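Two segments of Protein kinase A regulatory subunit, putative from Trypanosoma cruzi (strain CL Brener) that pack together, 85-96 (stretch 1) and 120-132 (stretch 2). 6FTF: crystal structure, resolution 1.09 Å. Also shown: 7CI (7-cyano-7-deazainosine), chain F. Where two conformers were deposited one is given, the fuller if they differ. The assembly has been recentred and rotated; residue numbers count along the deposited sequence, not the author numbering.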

# COMPACT_ATOMS: atom_id res chain seq x y z
N ILE A 85 -7.54 -3.14 13.22
CA ILE A 85 -7.59 -2.23 12.08
C ILE A 85 -8.42 -1.03 12.52
O ILE A 85 -9.57 -1.18 12.97
CB ILE A 85 -8.17 -2.90 10.82
CG1 ILE A 85 -7.45 -4.21 10.49
CG2 ILE A 85 -8.08 -1.92 9.63
CD1 ILE A 85 -5.95 -4.08 10.26
N ILE A 86 -7.84 0.15 12.44
CA ILE A 86 -8.47 1.35 12.99
C ILE A 86 -9.52 1.89 12.03
O ILE A 86 -9.22 2.23 10.88
CB ILE A 86 -7.40 2.41 13.28
CG1 ILE A 86 -6.41 1.90 14.33
CG2 ILE A 86 -8.05 3.70 13.74
CD1 ILE A 86 -5.18 2.76 14.47
N GLN A 87 -10.76 1.99 12.51
CA GLN A 87 -11.81 2.69 11.78
C GLN A 87 -11.67 4.20 11.91
O GLN A 87 -11.72 4.93 10.91
CB GLN A 87 -13.18 2.24 12.29
CG GLN A 87 -14.34 3.03 11.70
CD GLN A 87 -15.67 2.56 12.25
OE1 GLN A 87 -15.97 1.36 12.28
NE2 GLN A 87 -16.48 3.50 12.71
N SER A 88 -11.47 4.68 13.13
CA SER A 88 -11.28 6.10 13.36
C SER A 88 -10.52 6.27 14.66
O SER A 88 -10.57 5.42 15.55
CB SER A 88 -12.60 6.86 13.37
OG SER A 88 -13.49 6.33 14.33
N GLY A 89 -9.81 7.39 14.76
CA GLY A 89 -8.96 7.67 15.90
C GLY A 89 -7.50 7.44 15.56
O GLY A 89 -7.14 6.87 14.53
N HIS A 90 -6.65 7.90 16.46
CA HIS A 90 -5.20 7.80 16.30
C HIS A 90 -4.58 7.22 17.55
O HIS A 90 -5.11 7.37 18.66
CB HIS A 90 -4.53 9.16 16.07
CG HIS A 90 -4.99 9.90 14.86
ND1 HIS A 90 -4.62 11.20 14.62
CD2 HIS A 90 -5.75 9.52 13.81
CE1 HIS A 90 -5.15 11.60 13.48
NE2 HIS A 90 -5.84 10.60 12.96
N ALA A 91 -3.41 6.59 17.38
CA ALA A 91 -2.68 6.07 18.52
C ALA A 91 -1.18 6.27 18.32
O ALA A 91 -0.66 6.15 17.20
CB ALA A 91 -2.94 4.58 18.73
N ASP A 92 -0.51 6.54 19.43
CA ASP A 92 0.94 6.64 19.43
C ASP A 92 1.56 5.26 19.62
O ASP A 92 1.11 4.46 20.43
CB ASP A 92 1.42 7.53 20.59
CG ASP A 92 1.00 8.97 20.44
OD1 ASP A 92 1.10 9.54 19.33
OD2 ASP A 92 0.58 9.56 21.45
N ILE A 93 2.66 5.03 18.90
CA ILE A 93 3.55 3.89 19.12
C ILE A 93 4.68 4.39 20.00
O ILE A 93 5.41 5.32 19.61
CB ILE A 93 4.09 3.34 17.79
CG1 ILE A 93 2.94 3.02 16.82
CG2 ILE A 93 4.97 2.13 18.03
CD1 ILE A 93 1.92 2.04 17.39
N ILE A 94 4.83 3.79 21.17
CA ILE A 94 5.77 4.25 22.19
C ILE A 94 6.78 3.14 22.45
O ILE A 94 6.41 2.03 22.86
CB ILE A 94 5.03 4.65 23.48
CG1 ILE A 94 4.02 5.76 23.16
CG2 ILE A 94 6.02 5.07 24.58
CD1 ILE A 94 3.11 6.12 24.27
N LYS A 95 8.06 3.46 22.24
CA LYS A 95 9.17 2.57 22.54
C LYS A 95 10.05 3.23 23.59
O LYS A 95 10.45 4.38 23.42
CB LYS A 95 10.03 2.32 21.30
CG LYS A 95 9.46 1.32 20.34
CD LYS A 95 10.57 0.66 19.52
CE LYS A 95 10.99 -0.68 20.13
NZ LYS A 95 11.82 -1.48 19.18
N GLU A 96 10.36 2.49 24.65
CA GLU A 96 11.20 2.99 25.73
C GLU A 96 10.83 4.43 26.09
O GLU A 96 11.69 5.31 26.24
CB GLU A 96 12.68 2.87 25.38
N VAL A 120 4.50 -8.31 22.57
CA VAL A 120 4.29 -6.95 22.09
C VAL A 120 5.59 -6.16 22.16
O VAL A 120 6.22 -6.05 23.21
CB VAL A 120 3.16 -6.26 22.88
CG1 VAL A 120 3.03 -4.82 22.46
CG2 VAL A 120 1.84 -7.02 22.66
N VAL A 121 5.97 -5.57 21.03
CA VAL A 121 7.24 -4.86 20.93
C VAL A 121 7.13 -3.44 21.48
O VAL A 121 8.03 -2.96 22.18
CB VAL A 121 7.72 -4.88 19.47
CG1 VAL A 121 8.97 -4.03 19.28
CG2 VAL A 121 7.97 -6.31 19.01
N ALA A 122 6.05 -2.73 21.15
CA ALA A 122 5.87 -1.34 21.52
C ALA A 122 4.48 -1.13 22.11
O ALA A 122 3.54 -1.85 21.77
CB ALA A 122 6.03 -0.41 20.31
N THR A 123 4.37 -0.17 23.01
CA THR A 123 3.07 0.21 23.54
C THR A 123 2.30 1.03 22.51
O THR A 123 2.87 1.86 21.80
CB THR A 123 3.28 0.98 24.83
OG1 THR A 123 3.80 0.07 25.80
CG2 THR A 123 1.98 1.58 25.36
N VAL A 124 1.00 0.77 22.43
CA VAL A 124 0.09 1.46 21.52
C VAL A 124 -0.91 2.21 22.38
O VAL A 124 -1.73 1.58 23.06
CB VAL A 124 -0.61 0.47 20.59
CG1 VAL A 124 -1.56 1.23 19.69
CG2 VAL A 124 0.41 -0.35 19.80
N LYS A 125 -0.87 3.54 22.35
CA LYS A 125 -1.62 4.37 23.29
C LYS A 125 -2.47 5.37 22.54
O LYS A 125 -1.96 6.16 21.74
CB LYS A 125 -0.66 5.08 24.25
CG LYS A 125 -1.33 5.73 25.45
CD LYS A 125 -0.27 6.20 26.42
CE LYS A 125 -0.88 6.82 27.66
NZ LYS A 125 0.14 6.99 28.74
N VAL A 126 -3.79 5.34 22.78
CA VAL A 126 -4.72 6.17 22.03
C VAL A 126 -4.48 7.64 22.33
O VAL A 126 -4.33 8.04 23.49
CB VAL A 126 -6.16 5.75 22.38
CG1 VAL A 126 -7.17 6.67 21.71
CG2 VAL A 126 -6.39 4.31 21.99
N CYS A 127 -4.47 8.47 21.29
CA CYS A 127 -4.19 9.89 21.48
C CYS A 127 -5.27 10.80 20.92
O CYS A 127 -5.10 12.03 20.97
CB CYS A 127 -2.81 10.27 20.93
SG CYS A 127 -2.57 9.97 19.18
N THR A 128 -6.37 10.25 20.43
CA THR A 128 -7.58 11.01 20.16
C THR A 128 -8.57 10.76 21.29
O THR A 128 -8.34 9.93 22.17
CB THR A 128 -8.16 10.59 18.81
OG1 THR A 128 -8.17 9.16 18.72
CG2 THR A 128 -7.32 11.14 17.68
N ASP A 129 -9.69 11.49 21.26
CA ASP A 129 -10.69 11.31 22.32
C ASP A 129 -11.21 9.88 22.36
O ASP A 129 -11.38 9.30 23.44
CB ASP A 129 -11.87 12.26 22.12
CG ASP A 129 -11.53 13.71 22.40
OD1 ASP A 129 -10.62 13.98 23.20
OD2 ASP A 129 -12.22 14.58 21.82
N GLU A 130 -11.49 9.30 21.20
CA GLU A 130 -11.93 7.92 21.07
C GLU A 130 -11.18 7.26 19.93
O GLU A 130 -10.63 7.94 19.06
CB GLU A 130 -13.44 7.79 20.80
CG GLU A 130 -14.34 8.50 21.78
CD GLU A 130 -14.64 9.94 21.41
OE1 GLU A 130 -14.44 10.33 20.23
OE2 GLU A 130 -15.09 10.68 22.30
N LEU A 131 -11.19 5.94 19.92
CA LEU A 131 -10.70 5.15 18.80
C LEU A 131 -11.61 3.95 18.65
O LEU A 131 -11.98 3.30 19.64
CB LEU A 131 -9.24 4.76 19.01
CG LEU A 131 -8.57 3.97 17.89
CD1 LEU A 131 -7.06 4.27 17.85
CD2 LEU A 131 -8.79 2.47 18.04
N ILE A 132 -12.01 3.67 17.41
CA ILE A 132 -12.84 2.52 17.07
C ILE A 132 -12.01 1.62 16.17
O ILE A 132 -11.44 2.10 15.19
CB ILE A 132 -14.12 2.96 16.34
CG1 ILE A 132 -14.95 3.90 17.20
CG2 ILE A 132 -14.95 1.74 15.92
CD1 ILE A 132 -15.96 4.72 16.44
C1 7CI F . 3.40 -1.00 15.82
N1 7CI F . 4.87 -0.71 15.71
O1 7CI F . 3.08 -1.20 17.18
C2 7CI F . 5.39 0.19 14.88
N2 7CI F . 4.80 0.99 13.96
O2 7CI F . 1.75 -2.10 14.61
C3 7CI F . 5.58 1.80 13.22
N3 7CI F . 6.97 1.82 13.41
O3 7CI F . 2.28 -4.35 15.84
C4 7CI F . 7.58 1.02 14.33
N4 7CI F . 9.38 -1.43 17.19
C5 7CI F . 6.81 0.16 15.11
O5 7CI F . 8.84 1.10 14.42
C6 7CI F . 7.08 -0.79 16.16
C7 7CI F . 5.81 -1.29 16.49
C8 7CI F . 8.34 -1.14 16.72
C9 7CI F . 3.01 -2.22 15.12
C10 7CI F . 3.10 -3.22 16.15
C11 7CI F . 2.54 -2.49 17.35
C12 7CI F . 3.00 -3.11 18.75
O4 7CI F . 4.40 -3.33 18.74

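What joins the two backbones? Strands 91-95 and 123-126 run antiparallel, and their peptide groups satisfy one another in pairs. Asp92 N donates to Lys125 O at 2.8 Å, and Lys125 N returns a bond to Asp92 O at 2.9 Å. Two residues further on the pattern repeats: Ile94 N to Thr123 O, 2.8 Å, and Thr123 N to Ile94 O, 3.0 Å. Cys127 N, nearly linear at 176°, reaches His90 O at 2.9 Å. Alpha carbons fill in between, as where Val124 CA lies 3.4 Å from Asp92 O.

How is the pairing kept up where the ladder is interrupted? Here a side chain stands in for the backbone. His90 N finds no carbonyl and donates instead to Thr128 OG1 at 3.0 Å; that hydroxyl in turn donates to Glu130 O at 2.8 Å, so threonine serves as acceptor and donor at once and ties the turn to the opposite stretch. Gly89 suits the tight passage beside it: a CB would lie 2.6 Å from Glu130 O and 2.7 Å from Leu131 CA, and the backbone angles by themselves call for glycine. Backbone pairing then resumes, with Ile132 N donating to Ser88 O at 2.9 Å. Ile132 O accepts twice, from Gln87 N at 2.8 Å and, weakly, from Ser88 N at 3.3 Å.

What do the side chains bury? Ala91, Ile93, Val124 and Val126 point to one face of the sheet, where all four are buried. Ala91 CB sits 3.7 Å from Val124 CG1 and 4.2 Å from Leu131 CD1, a small side chain between two larger ones, while Ile93 CD1 meets Val124 CG2 at 3.7 Å. Asp92, Ile94, Thr123 and Lys125 occupy the other face and are partly exposed, which suits their polar members. There Ile94 CD1 packs 3.9 Å from Lys125 CB, and the extended lysine leads its end away from stretch 1. Together the stretches bury 936 Å².

How does the ligand join this contact? 7-cyano-7-deazainosine takes one hydrogen bond from each stretch: Ala122 N donates to 7CI O4 at 3.0 Å, and Lys95 NZ to the cyano nitrogen, 7CI N4, at 3.1 Å. The Lys95 side chain starts sideways, but its end comes nearer to stretch 2, with Lys95 NZ 3.8 Å from Val121 CG1. Ala122 leaves its CB against Ile93 CG2 at 3.6 Å, and Ile93 CD1 also approaches 7CI O1 at 3.4 Å, so the same isoleucine packs against both Ala122 and the ligand.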